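Local coordinates for protein carboxylesterase SOBER1 (Arabidopsis thaliana, PDB 6AVX) that hydrolyses carboxylic esters with a preference for short acyl chains, acts on phosphatidylcholine, and restrains the plant hypersensitive response to the bacterial effector AvrBsT, at residues 57-62 / 107-112; 9-14 / 39-44; 48-53 / 63-68; 113-118 / 134-139. The protein carries 1 engineered substitution. All blocks are in the same frame, centred on the assembly; numbering follows the deposited sequence.

In the fold
Contacts 1, 2 and 4 are buried, their centres about 8 to 10 Å from the centre of the chain, whose fold is alpha/beta-hydrolase, whereas contact 3 sits at the surface, about 19 Å out. Contacts 1 and 4 both use helix 109-120: the first grips a loop with the amide of a glutamine, the second packs another loop mainly by apolar carbons. Contact 2 joins the edge of the parallel sheet through backbone, imidazole and water bonds, and meets contact 1 where Trp59 NE1 donates to His12 O. Contact 3 is van der Waals packing; it adjoins contact 1 through the hydrogen bond of Thr49 with Asp61 and contact 4 where engineered Leu67 packs on Trp134.

Contact 1 (57-62 / 107-112); sequences RSWFDV and LSQGGA
Gln109 leaves the start of helix 109-120 with CG anti to its backbone N (chi1 -173°) and stays extended beyond it, while Phe60 holds CG in the crowded position between its backbone N and carbonyl carbon (chi1 59°). The glutamine chain and the ring slide past each other in opposite directions. The helix starts directly after the nucleophile elbow of the alpha/beta-hydrolase fold, whose Ser108 is by similarity the serine of the charge relay system. The amide of Gln109 reaches into loop 57-62 and uses both its ends there. NE2 donates to Ser58 OG at 2.9 Å, with the hydroxyl in the amide plane and the bond nearly straight (166°). OE1 accepts from Trp59 N at 3.0 Å, the donor standing above the carbonyl plane and almost perpendicular to the C=O bond. Donor and acceptor of the amide thus meet consecutive residues, which fixes its flip. Nearer the backbone, Gln109 CG lies over one face of the Phe60 ring, 3.6 Å above its plane and shifted toward the rim, a CH-pi contact. Ala112 CB touches the same ring at its edge, 3.8 Å from Phe60 CZ. The ring also packs on Ser77 and Val78 of helix 75-94. Gly110 CA approaches the Trp59 indole obliquely, 4.2 Å from its CD1, and Trp59 NE1 is bonded to His12 O. The loop after strand 54-57 is thereby tied to the residue next to the nucleophile, and Val62 CG2 lies 3.6 Å from Gln109 NE2.

Contact 2 (9-14 / 39-44); sequences LWLHGL and LFPSAP
The Phe40 ring has the CB of Trp10 over one face, with Trp10 CB only 3.3 Å from Phe40 CE1; its plane is turned 26° from that of the five-membered ring of Trp10, but the two are slid apart and barely overlap. The imidazole of His12 instead meets its partners at the edge, where Pro41 O, Ser42 CA and Ala43 N all lie near the ring plane. These groups flank the border of the parallel alpha/beta-hydrolase sheet, where strand 7-11 pairs with the outermost strand 37-39. Leu9 faces Leu39 in a parallel bridge, and Trp10 N donates to Leu39 O at 2.9 Å. On the face bearing the two leucines, Leu9 CD1 packs against Pro41 CD at 3.5 Å, the side chains crossing at about a right angle. Leu11 CD2 touches the same proline at CG, 3.7 Å away. Beyond the strand, the CB of His12 points toward segment 39-44, and the ring's NE2 accepts from Ala43 N at 2.9 Å. Its ND1 donates to Gly13 O at 2.7 Å; these two bonds, in or near the ring plane, fix the rotation and flip of the imidazole. In related alpha/beta hydrolases the His-Gly loop after this strand helps to form the oxyanion hole, and the His12 side chain lies about 9 Å from that of Ser108. Where the backbones diverge, one water accepts from His12 N and donates to Trp10 O and to Pro41 O, the latter at 2.8 Å.

Contact 3 (48-53 / 63-68); sequences VTCNNG and PELPLK. Engineered in segment 63-68: Leu67 (natural residue Phe).
Cys50, Pro63 and Leu65 lose the most surface as the turn between strands 45-48 and 54-57 meets the loop leading to helix 75-94. Cys50 holds SG between its backbone N and carbonyl carbon (chi1 66°), and its SG lies 3.7 Å from Leu65 CD1. The CG of that leucine is also near, 3.9 Å from Cys50 SG, and the Leu65 side chain is about 7 Å from that of Ser108. Pro63 takes part chiefly with its backbone: its CB points away, and it is the carbonyl oxygen that meets the turn. This oxygen of Pro63 lies 3.6 Å from Cys50 CA, and on the neighbouring residue Thr49 CG2 comes within 3.7 Å of the same oxygen. Across the segments these are van der Waals contacts. The OG1 of Thr49 is engaged elsewhere, with Asp61 OD2, and Cys50 is bonded through its backbone to Val62, directly before Pro63. The turn itself is held from within: Val48 O accepts from Asn51 N at 3.0 Å and from Gly53 N at 2.9 Å, the two donors coming from opposite faces of the carbonyl plane. Thr49 and Cys50, in a short 3-10 segment, point their CB atoms toward the facing loop. Further along that loop, past the cis peptide before Pro66, engineered Leu67 (Phe in the natural protein) packs on Trp134. In the fold the contact lies at the surface, joining the tip of the antiparallel hairpin of strands 45-48 and 54-57 to the chain that continues into helix 75-94.

Contact 4 (113-118 / 134-139); sequences LTLASV and WVPFTS
Leu115 and Ala116 turn one side of helix 109-120 toward the loop that follows strand 127-131, and both meet it mainly through apolar carbons. Leu115 comes first, its CG anti to the backbone N (chi1 -171°), and a single branch does the touching. Its CD2 is 4.2 Å from Pro136 CD and equally far from Val135 CG2, with the carbonyl oxygen of Trp134 slightly beyond. Ala116 is next and makes the closest approach. Its CB lies 3.6 Å from Phe137 CE2, and the ring is oblique to it, neither face-on nor edge-on. Phe137 CZ also reaches the helix backbone, 3.8 Å from Ala116 CA. Pro136 touches both helix residues: its CD meets Leu115 and its CG is 4.1 Å from Ala116 CB, while CD also lies over one face of the Phe137 ring, toward the rim. Ser117 then turns its CB away from the loop. Its OG donates to Leu113 O at 2.8 Å, and that oxygen also accepts from Ser117 N, the two donors reaching it from opposite faces of the carbonyl plane; the hydroxyl is thus satisfied within the helix. Behind the contact, Ala116 also touches Val82 of helix 75-94, and Val135 packs on Ala173 and Phe176 of helix 173-180. At the head of the loop Trp134 reaches the nucleophile elbow, its side chain about 4 Å from that of Ser108. The arrangement belongs to the beta-alpha-beta unit of the alpha/beta-hydrolase fold, in which the helix after the nucleophile packs against the loop leaving the next parallel strand.

Contact 1 (57-62 / 107-112)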
loop_
_atom_site.group_PDB
_atom_site.type_symbol
_atom_site.label_atom_id
_atom_site.label_comp_id
_atom_site.label_asym_id
_atom_site.label_seq_id
_atom_site.Cartn_x
_atom_site.Cartn_y
_atom_site.Cartn_z
ATOM N N ARG A 57 9.234 14.638 1.445
ATOM C CA ARG A 57 8.017 14.061 0.894
ATOM C C ARG A 57 7.549 12.962 1.831
ATOM O O ARG A 57 8.321 12.065 2.196
ATOM C CB ARG A 57 8.261 13.494 -0.494
ATOM C CG ARG A 57 8.561 14.534 -1.537
ATOM C CD ARG A 57 8.276 13.992 -2.943
ATOM N NE ARG A 57 8.629 14.962 -3.982
ATOM C CZ ARG A 57 7.887 16.001 -4.324
ATOM N NH1 ARG A 57 8.323 16.843 -5.254
ATOM N NH2 ARG A 57 6.708 16.217 -3.779
ATOM N N SER A 58 6.292 13.028 2.244
ATOM C CA SER A 58 5.764 12.101 3.236
ATOM C C SER A 58 4.253 12.054 3.099
ATOM O O SER A 58 3.590 13.094 3.132
ATOM C CB SER A 58 6.128 12.587 4.629
ATOM O OG SER A 58 5.551 11.737 5.594
ATOM N N TRP A 59 3.699 10.847 2.959
ATOM C CA TRP A 59 2.255 10.727 2.814
ATOM C C TRP A 59 1.504 11.141 4.071
ATOM O O TRP A 59 0.398 11.674 3.980
ATOM C CB TRP A 59 1.864 9.297 2.425
ATOM C CG TRP A 59 2.358 8.894 1.072
ATOM C CD1 TRP A 59 3.349 8.000 0.794
ATOM C CD2 TRP A 59 1.902 9.397 -0.188
ATOM N NE1 TRP A 59 3.537 7.925 -0.561
ATOM C CE2 TRP A 59 2.669 8.770 -1.188
ATOM C CE3 TRP A 59 0.927 10.316 -0.575
ATOM C CZ2 TRP A 59 2.495 9.040 -2.544
ATOM C CZ3 TRP A 59 0.767 10.580 -1.916
ATOM C CH2 TRP A 59 1.537 9.943 -2.879
ATOM N N PHE A 60 2.033 10.821 5.250
ATOM C CA PHE A 60 1.373 11.079 6.526
ATOM C C PHE A 60 2.458 11.001 7.598
ATOM O O PHE A 60 3.511 10.415 7.382
ATOM C CB PHE A 60 0.226 10.090 6.778
ATOM C CG PHE A 60 0.651 8.642 6.801
ATOM C CD1 PHE A 60 1.204 8.092 7.949
ATOM C CD2 PHE A 60 0.476 7.810 5.702
ATOM C CE1 PHE A 60 1.602 6.752 7.980
ATOM C CE2 PHE A 60 0.865 6.461 5.743
ATOM C CZ PHE A 60 1.423 5.944 6.881
ATOM N N ASP A 61 2.207 11.590 8.758
ATOM C CA ASP A 61 3.272 11.674 9.741
ATOM C C ASP A 61 3.554 10.304 10.328
ATOM O O ASP A 61 2.643 9.503 10.552
ATOM C CB ASP A 61 2.913 12.664 10.841
ATOM C CG ASP A 61 4.111 13.089 11.664
ATOM O OD1 ASP A 61 5.267 12.925 11.213
ATOM O OD2 ASP A 61 3.861 13.613 12.773
ATOM N N VAL A 62 4.831 10.063 10.602
ATOM C CA VAL A 62 5.351 8.820 11.165
ATOM C C VAL A 62 6.014 9.205 12.485
ATOM O O VAL A 62 7.062 9.867 12.475
ATOM C CB VAL A 62 6.346 8.156 10.202
ATOM C CG1 VAL A 62 6.930 6.889 10.821
ATOM C CG2 VAL A 62 5.670 7.864 8.863
ATOM N N LEU A 107 5.217 0.788 -1.135
ATOM C CA LEU A 107 6.304 0.379 -0.255
ATOM C C LEU A 107 6.279 1.152 1.054
ATOM O O LEU A 107 6.300 2.386 1.050
ATOM C CB LEU A 107 7.646 0.631 -0.940
ATOM C CG LEU A 107 8.885 0.294 -0.105
ATOM C CD1 LEU A 107 8.963 -1.201 0.223
ATOM C CD2 LEU A 107 10.151 0.753 -0.804
ATOM N N SER A 108 6.301 0.420 2.168
ATOM C CA SER A 108 6.534 0.954 3.501
ATOM C C SER A 108 5.452 1.972 3.839
ATOM O O SER A 108 4.287 1.597 3.913
ATOM C CB SER A 108 7.968 1.455 3.638
ATOM O OG SER A 108 8.245 1.635 5.016
ATOM N N GLN A 109 5.784 3.252 4.008
ATOM C CA GLN A 109 4.740 4.244 4.227
ATOM C C GLN A 109 3.669 4.178 3.136
ATOM O O GLN A 109 2.474 4.301 3.412
ATOM C CB GLN A 109 5.365 5.641 4.257
ATOM C CG GLN A 109 4.388 6.726 4.652
ATOM C CD GLN A 109 4.954 8.104 4.469
ATOM O OE1 GLN A 109 5.453 8.452 3.403
ATOM N NE2 GLN A 109 4.881 8.901 5.519
ATOM N N GLY A 110 4.080 3.970 1.891
ATOM C CA GLY A 110 3.132 3.847 0.800
ATOM C C GLY A 110 2.338 2.556 0.841
ATOM O O GLY A 110 1.226 2.492 0.303
ATOM N N GLY A 111 2.898 1.510 1.450
ATOM C CA GLY A 111 2.139 0.288 1.681
ATOM C C GLY A 111 1.086 0.454 2.766
ATOM O O GLY A 111 -0.041 -0.026 2.625
ATOM N N ALA A 112 1.438 1.117 3.865
ATOM C CA ALA A 112 0.441 1.480 4.866
ATOM C C ALA A 112 -0.673 2.305 4.234
ATOM O O ALA A 112 -1.862 2.080 4.496
ATOM C CB ALA A 112 1.122 2.244 5.995
#

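Contact 2 (9-14 / 39-44)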
loop_
_atom_site.group_PDB
_atom_site.type_symbol
_atom_site.label_atom_id
_atom_site.label_comp_id
_atom_site.label_asym_id
_atom_site.label_seq_id
_atom_site.Cartn_x
_atom_site.Cartn_y
_atom_site.Cartn_z
ATOM N N LEU A 9 -1.736 2.103 -9.416
ATOM C CA LEU A 9 -1.256 3.244 -8.660
ATOM C C LEU A 9 -0.176 2.741 -7.715
ATOM O O LEU A 9 -0.425 1.820 -6.932
ATOM C CB LEU A 9 -2.421 3.822 -7.856
ATOM C CG LEU A 9 -2.094 5.036 -6.998
ATOM C CD1 LEU A 9 -1.650 6.181 -7.873
ATOM C CD2 LEU A 9 -3.265 5.430 -6.128
ATOM N N TRP A 10 1.017 3.319 -7.782
ATOM C CA TRP A 10 2.135 2.939 -6.927
ATOM C C TRP A 10 2.479 4.085 -5.995
ATOM O O TRP A 10 2.735 5.195 -6.465
ATOM C CB TRP A 10 3.378 2.588 -7.748
ATOM C CG TRP A 10 4.456 2.026 -6.864
ATOM C CD1 TRP A 10 5.312 2.721 -6.062
ATOM C CD2 TRP A 10 4.733 0.641 -6.641
ATOM N NE1 TRP A 10 6.112 1.847 -5.351
ATOM C CE2 TRP A 10 5.778 0.570 -5.698
ATOM C CE3 TRP A 10 4.224 -0.541 -7.165
ATOM C CZ2 TRP A 10 6.309 -0.642 -5.263
ATOM C CZ3 TRP A 10 4.754 -1.751 -6.723
ATOM C CH2 TRP A 10 5.787 -1.782 -5.796
ATOM N N LEU A 11 2.543 3.812 -4.693
ATOM C CA LEU A 11 2.760 4.820 -3.662
ATOM C C LEU A 11 4.127 4.607 -3.025
ATOM O O LEU A 11 4.370 3.578 -2.386
ATOM C CB LEU A 11 1.659 4.729 -2.611
ATOM C CG LEU A 11 0.249 4.893 -3.176
ATOM C CD1 LEU A 11 -0.811 4.662 -2.134
ATOM C CD2 LEU A 11 0.071 6.257 -3.852
ATOM N N HIS A 12 5.014 5.591 -3.193
ATOM C CA HIS A 12 6.382 5.521 -2.707
ATOM C C HIS A 12 6.437 5.593 -1.178
ATOM O O HIS A 12 5.470 5.929 -0.497
ATOM C CB HIS A 12 7.210 6.655 -3.329
ATOM C CG HIS A 12 6.799 8.032 -2.890
ATOM N ND1 HIS A 12 7.109 8.538 -1.645
ATOM C CD2 HIS A 12 6.103 9.002 -3.525
ATOM C CE1 HIS A 12 6.613 9.767 -1.540
ATOM N NE2 HIS A 12 6.004 10.075 -2.667
ATOM N N GLY A 13 7.626 5.304 -0.642
ATOM C CA GLY A 13 7.885 5.369 0.783
ATOM C C GLY A 13 8.375 6.730 1.259
ATOM O O GLY A 13 8.537 7.686 0.496
ATOM N N LEU A 14 8.617 6.806 2.561
ATOM C CA LEU A 14 8.939 8.071 3.200
ATOM C C LEU A 14 10.189 8.693 2.596
ATOM O O LEU A 14 11.244 8.054 2.520
ATOM C CB LEU A 14 9.180 7.805 4.681
ATOM C CG LEU A 14 9.624 8.987 5.535
ATOM C CD1 LEU A 14 8.527 10.026 5.541
ATOM C CD2 LEU A 14 9.984 8.506 6.946
ATOM N N LEU A 39 0.515 4.926 -12.499
ATOM C CA LEU A 39 0.644 6.269 -11.961
ATOM C C LEU A 39 1.471 6.227 -10.691
ATOM O O LEU A 39 1.203 5.426 -9.794
ATOM C CB LEU A 39 -0.730 6.870 -11.689
ATOM C CG LEU A 39 -0.704 8.338 -11.309
ATOM C CD1 LEU A 39 -0.237 9.206 -12.472
ATOM C CD2 LEU A 39 -2.080 8.774 -10.855
ATOM N N PHE A 40 2.490 7.073 -10.644
ATOM C CA PHE A 40 3.419 7.162 -9.525
ATOM C C PHE A 40 3.357 8.590 -8.993
ATOM O O PHE A 40 4.188 9.430 -9.368
ATOM C CB PHE A 40 4.841 6.844 -9.978
ATOM C CG PHE A 40 5.076 5.390 -10.324
ATOM C CD1 PHE A 40 5.717 4.564 -9.438
ATOM C CD2 PHE A 40 4.663 4.861 -11.546
ATOM C CE1 PHE A 40 5.941 3.235 -9.744
ATOM C CE2 PHE A 40 4.909 3.528 -11.852
ATOM C CZ PHE A 40 5.538 2.733 -10.951
ATOM N N PRO A 41 2.395 8.901 -8.124
ATOM C CA PRO A 41 2.289 10.257 -7.565
ATOM C C PRO A 41 3.408 10.521 -6.575
ATOM O O PRO A 41 4.116 9.607 -6.135
ATOM C CB PRO A 41 0.924 10.250 -6.872
ATOM C CG PRO A 41 0.742 8.824 -6.474
ATOM C CD PRO A 41 1.321 8.034 -7.627
ATOM N N SER A 42 3.551 11.794 -6.180
ATOM C CA SER A 42 4.543 12.194 -5.192
ATOM C C SER A 42 3.855 12.835 -3.999
ATOM O O SER A 42 3.004 13.719 -4.167
ATOM C CB SER A 42 5.535 13.180 -5.787
ATOM O OG SER A 42 6.345 12.531 -6.741
ATOM N N ALA A 43 4.230 12.406 -2.809
ATOM C CA ALA A 43 3.645 12.946 -1.602
ATOM C C ALA A 43 4.057 14.409 -1.424
ATOM O O ALA A 43 5.127 14.826 -1.872
ATOM C CB ALA A 43 4.118 12.161 -0.378
ATOM N N PRO A 44 3.259 15.196 -0.715
ATOM C CA PRO A 44 3.660 16.567 -0.395
ATOM C C PRO A 44 4.837 16.593 0.550
ATOM O O PRO A 44 5.141 15.624 1.254
ATOM C CB PRO A 44 2.428 17.158 0.302
ATOM C CG PRO A 44 1.294 16.231 -0.027
ATOM C CD PRO A 44 1.950 14.873 -0.128
HETATM O O HOH W 1 4.698 6.940 -5.787
#

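Contact 3 (48-53 / 63-68)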
loop_
_atom_site.group_PDB
_atom_site.type_symbol
_atom_site.label_atom_id
_atom_site.label_comp_id
_atom_site.label_asym_id
_atom_site.label_seq_id
_atom_site.Cartn_x
_atom_site.Cartn_y
_atom_site.Cartn_z
ATOM N N VAL A 48 8.151 15.639 9.409
ATOM C CA VAL A 48 8.073 14.239 9.815
ATOM C C VAL A 48 8.637 14.091 11.225
ATOM O O VAL A 48 9.825 14.359 11.466
ATOM C CB VAL A 48 8.790 13.309 8.827
ATOM C CG1 VAL A 48 8.703 11.869 9.287
ATOM C CG2 VAL A 48 8.195 13.468 7.442
ATOM N N THR A 49 7.788 13.635 12.143
ATOM C CA THR A 49 8.147 13.589 13.556
ATOM C C THR A 49 9.335 12.665 13.825
ATOM O O THR A 49 10.223 13.004 14.616
ATOM C CB THR A 49 6.910 13.195 14.358
ATOM O OG1 THR A 49 5.923 14.228 14.241
ATOM C CG2 THR A 49 7.233 12.972 15.815
ATOM N N CYS A 50 9.398 11.504 13.176
ATOM C CA CYS A 50 10.510 10.599 13.451
ATOM C C CYS A 50 11.833 11.181 12.978
ATOM O O CYS A 50 12.895 10.704 13.404
ATOM C CB CYS A 50 10.259 9.217 12.843
ATOM S SG CYS A 50 10.212 9.157 11.049
ATOM N N ASN A 51 11.800 12.195 12.113
ATOM C CA ASN A 51 12.985 12.894 11.645
ATOM C C ASN A 51 13.083 14.279 12.272
ATOM O O ASN A 51 13.598 15.224 11.664
ATOM C CB ASN A 51 13.008 12.943 10.120
ATOM C CG ASN A 51 13.300 11.590 9.523
ATOM O OD1 ASN A 51 14.173 10.873 10.012
ATOM N ND2 ASN A 51 12.549 11.201 8.499
ATOM N N ASN A 52 12.562 14.404 13.490
ATOM C CA ASN A 52 12.677 15.621 14.291
ATOM C C ASN A 52 12.064 16.824 13.596
ATOM O O ASN A 52 12.534 17.955 13.746
ATOM C CB ASN A 52 14.116 15.868 14.728
ATOM C CG ASN A 52 14.628 14.741 15.598
ATOM O OD1 ASN A 52 13.871 14.175 16.389
ATOM N ND2 ASN A 52 15.881 14.382 15.432
ATOM N N GLY A 53 10.981 16.593 12.862
ATOM C CA GLY A 53 10.279 17.667 12.214
ATOM C C GLY A 53 10.867 18.102 10.900
ATOM O O GLY A 53 10.343 19.046 10.299
ATOM N N PRO A 63 5.428 8.867 13.632
ATOM C CA PRO A 63 6.000 9.343 14.903
ATOM C C PRO A 63 7.325 8.710 15.272
ATOM O O PRO A 63 8.165 9.384 15.877
ATOM C CB PRO A 63 4.918 8.993 15.938
ATOM C CG PRO A 63 3.660 8.861 15.166
ATOM C CD PRO A 63 4.059 8.350 13.804
ATOM N N GLU A 64 7.545 7.449 14.919
ATOM C CA GLU A 64 8.614 6.682 15.531
ATOM C C GLU A 64 9.100 5.621 14.571
ATOM O O GLU A 64 8.336 5.076 13.766
ATOM C CB GLU A 64 8.145 5.944 16.789
ATOM C CG GLU A 64 8.221 6.742 18.067
ATOM C CD GLU A 64 8.293 5.854 19.299
ATOM O OE1 GLU A 64 8.334 4.614 19.143
ATOM O OE2 GLU A 64 8.312 6.398 20.424
ATOM N N LEU A 65 10.377 5.305 14.706
ATOM C CA LEU A 65 10.928 4.137 14.070
ATOM C C LEU A 65 11.621 3.304 15.154
ATOM O O LEU A 65 12.135 3.848 16.143
ATOM C CB LEU A 65 11.893 4.542 12.961
ATOM C CG LEU A 65 11.310 5.498 11.908
ATOM C CD1 LEU A 65 12.420 6.141 11.084
ATOM C CD2 LEU A 65 10.297 4.824 10.990
ATOM N N PRO A 66 11.625 1.977 14.988
ATOM C CA PRO A 66 11.036 1.298 13.831
ATOM C C PRO A 66 9.555 1.118 14.021
ATOM O O PRO A 66 9.043 1.280 15.134
ATOM C CB PRO A 66 11.716 -0.066 13.857
ATOM C CG PRO A 66 11.958 -0.321 15.334
ATOM C CD PRO A 66 12.293 1.035 15.906
ATOM N N LEU A 67 8.850 0.792 12.956
ATOM C CA LEU A 67 7.454 0.426 13.096
ATOM C C LEU A 67 7.418 -0.984 13.657
ATOM O O LEU A 67 8.159 -1.867 13.210
ATOM C CB LEU A 67 6.714 0.504 11.761
ATOM C CG LEU A 67 6.229 1.887 11.288
ATOM C CD1 LEU A 67 5.130 2.424 12.190
ATOM C CD2 LEU A 67 7.362 2.870 11.188
ATOM N N LYS A 68 6.595 -1.171 14.677
ATOM C CA LYS A 68 6.520 -2.419 15.406
ATOM C C LYS A 68 5.077 -2.614 15.805
ATOM O O LYS A 68 4.221 -1.753 15.578
ATOM C CB LYS A 68 7.387 -2.390 16.669
ATOM C CG LYS A 68 8.763 -2.933 16.441
ATOM C CD LYS A 68 9.629 -2.940 17.696
ATOM C CE LYS A 68 9.144 -3.942 18.730
ATOM N NZ LYS A 68 8.915 -3.280 20.039
#

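Contact 4 (113-118 / 134-139)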
loop_
_atom_site.group_PDB
_atom_site.type_symbol
_atom_site.label_atom_id
_atom_site.label_comp_id
_atom_site.label_asym_id
_atom_site.label_seq_id
_atom_site.Cartn_x
_atom_site.Cartn_y
_atom_site.Cartn_z
ATOM N N LEU A 113 -0.307 3.251 3.375
ATOM C CA LEU A 113 -1.319 4.072 2.721
ATOM C C LEU A 113 -2.156 3.260 1.757
ATOM O O LEU A 113 -3.370 3.483 1.649
ATOM C CB LEU A 113 -0.665 5.252 2.009
ATOM C CG LEU A 113 -1.630 6.195 1.296
ATOM C CD1 LEU A 113 -2.710 6.719 2.213
ATOM C CD2 LEU A 113 -0.845 7.329 0.681
ATOM N N THR A 114 -1.536 2.332 1.044
ATOM C CA THR A 114 -2.281 1.410 0.187
ATOM C C THR A 114 -3.368 0.706 0.977
ATOM O O THR A 114 -4.528 0.646 0.550
ATOM C CB THR A 114 -1.327 0.380 -0.448
ATOM O OG1 THR A 114 -0.516 1.024 -1.432
ATOM C CG2 THR A 114 -2.065 -0.769 -1.111
ATOM N N LEU A 115 -2.994 0.141 2.119
ATOM C CA LEU A 115 -3.959 -0.594 2.914
ATOM C C LEU A 115 -5.112 0.299 3.335
ATOM O O LEU A 115 -6.287 -0.060 3.180
ATOM C CB LEU A 115 -3.268 -1.177 4.140
ATOM C CG LEU A 115 -4.165 -2.139 4.916
ATOM C CD1 LEU A 115 -4.231 -3.482 4.224
ATOM C CD2 LEU A 115 -3.687 -2.291 6.349
ATOM N N ALA A 116 -4.797 1.455 3.904
ATOM C CA ALA A 116 -5.843 2.358 4.366
ATOM C C ALA A 116 -6.744 2.789 3.220
ATOM O O ALA A 116 -7.975 2.878 3.370
ATOM C CB ALA A 116 -5.202 3.578 5.016
ATOM N N SER A 117 -6.146 3.063 2.061
ATOM C CA SER A 117 -6.915 3.567 0.933
ATOM C C SER A 117 -7.863 2.510 0.398
ATOM O O SER A 117 -9.010 2.815 0.050
ATOM C CB SER A 117 -5.979 4.049 -0.169
ATOM O OG SER A 117 -5.186 5.155 0.248
ATOM N N VAL A 118 -7.392 1.276 0.267
ATOM C CA VAL A 118 -8.237 0.205 -0.240
ATOM C C VAL A 118 -9.375 -0.082 0.730
ATOM O O VAL A 118 -10.538 -0.230 0.319
ATOM C CB VAL A 118 -7.387 -1.042 -0.520
ATOM C CG1 VAL A 118 -8.271 -2.254 -0.740
ATOM C CG2 VAL A 118 -6.437 -0.786 -1.692
ATOM N N TRP A 134 2.639 -1.485 7.222
ATOM C CA TRP A 134 2.118 -1.684 8.566
ATOM C C TRP A 134 0.670 -1.231 8.562
ATOM O O TRP A 134 0.200 -0.618 7.614
ATOM C CB TRP A 134 2.943 -0.931 9.602
ATOM C CG TRP A 134 2.910 0.573 9.485
ATOM C CD1 TRP A 134 2.057 1.419 10.129
ATOM C CD2 TRP A 134 3.803 1.406 8.736
ATOM N NE1 TRP A 134 2.351 2.712 9.814
ATOM C CE2 TRP A 134 3.435 2.744 8.980
ATOM C CE3 TRP A 134 4.898 1.152 7.911
ATOM C CZ2 TRP A 134 4.107 3.821 8.406
ATOM C CZ3 TRP A 134 5.573 2.213 7.352
ATOM C CH2 TRP A 134 5.184 3.543 7.616
ATOM N N VAL A 135 -0.048 -1.550 9.635
ATOM C CA VAL A 135 -1.445 -1.159 9.788
ATOM C C VAL A 135 -1.469 0.242 10.391
ATOM O O VAL A 135 -1.032 0.410 11.536
ATOM C CB VAL A 135 -2.211 -2.152 10.667
ATOM C CG1 VAL A 135 -3.671 -1.732 10.781
ATOM C CG2 VAL A 135 -2.124 -3.550 10.070
ATOM N N PRO A 136 -1.945 1.268 9.669
ATOM C CA PRO A 136 -1.728 2.642 10.125
ATOM C C PRO A 136 -2.882 3.211 10.919
ATOM O O PRO A 136 -3.030 4.430 11.011
ATOM C CB PRO A 136 -1.544 3.401 8.810
ATOM C CG PRO A 136 -2.486 2.735 7.927
ATOM C CD PRO A 136 -2.438 1.264 8.278
ATOM N N PHE A 137 -3.677 2.343 11.516
ATOM C CA PHE A 137 -4.786 2.771 12.354
ATOM C C PHE A 137 -5.149 1.628 13.288
ATOM O O PHE A 137 -4.652 0.516 13.157
ATOM C CB PHE A 137 -5.974 3.325 11.533
ATOM C CG PHE A 137 -6.270 2.599 10.225
ATOM C CD1 PHE A 137 -6.166 1.224 10.112
ATOM C CD2 PHE A 137 -6.712 3.313 9.120
ATOM C CE1 PHE A 137 -6.472 0.585 8.904
ATOM C CE2 PHE A 137 -7.028 2.691 7.935
ATOM C CZ PHE A 137 -6.910 1.325 7.825
ATOM N N THR A 138 -5.999 1.931 14.273
ATOM C CA THR A 138 -6.464 0.938 15.228
ATOM C C THR A 138 -7.751 0.296 14.717
ATOM O O THR A 138 -8.323 0.699 13.696
ATOM C CB THR A 138 -6.754 1.552 16.600
ATOM O OG1 THR A 138 -7.961 2.314 16.520
ATOM C CG2 THR A 138 -5.604 2.439 17.099
ATOM N N SER A 139 -8.236 -0.699 15.453
ATOM C CA SER A 139 -9.479 -1.352 15.086
ATOM C C SER A 139 -10.694 -0.429 15.186
ATOM O O SER A 139 -11.756 -0.799 14.691
ATOM C CB SER A 139 -9.702 -2.581 15.951
ATOM O OG SER A 139 -9.748 -2.192 17.300
#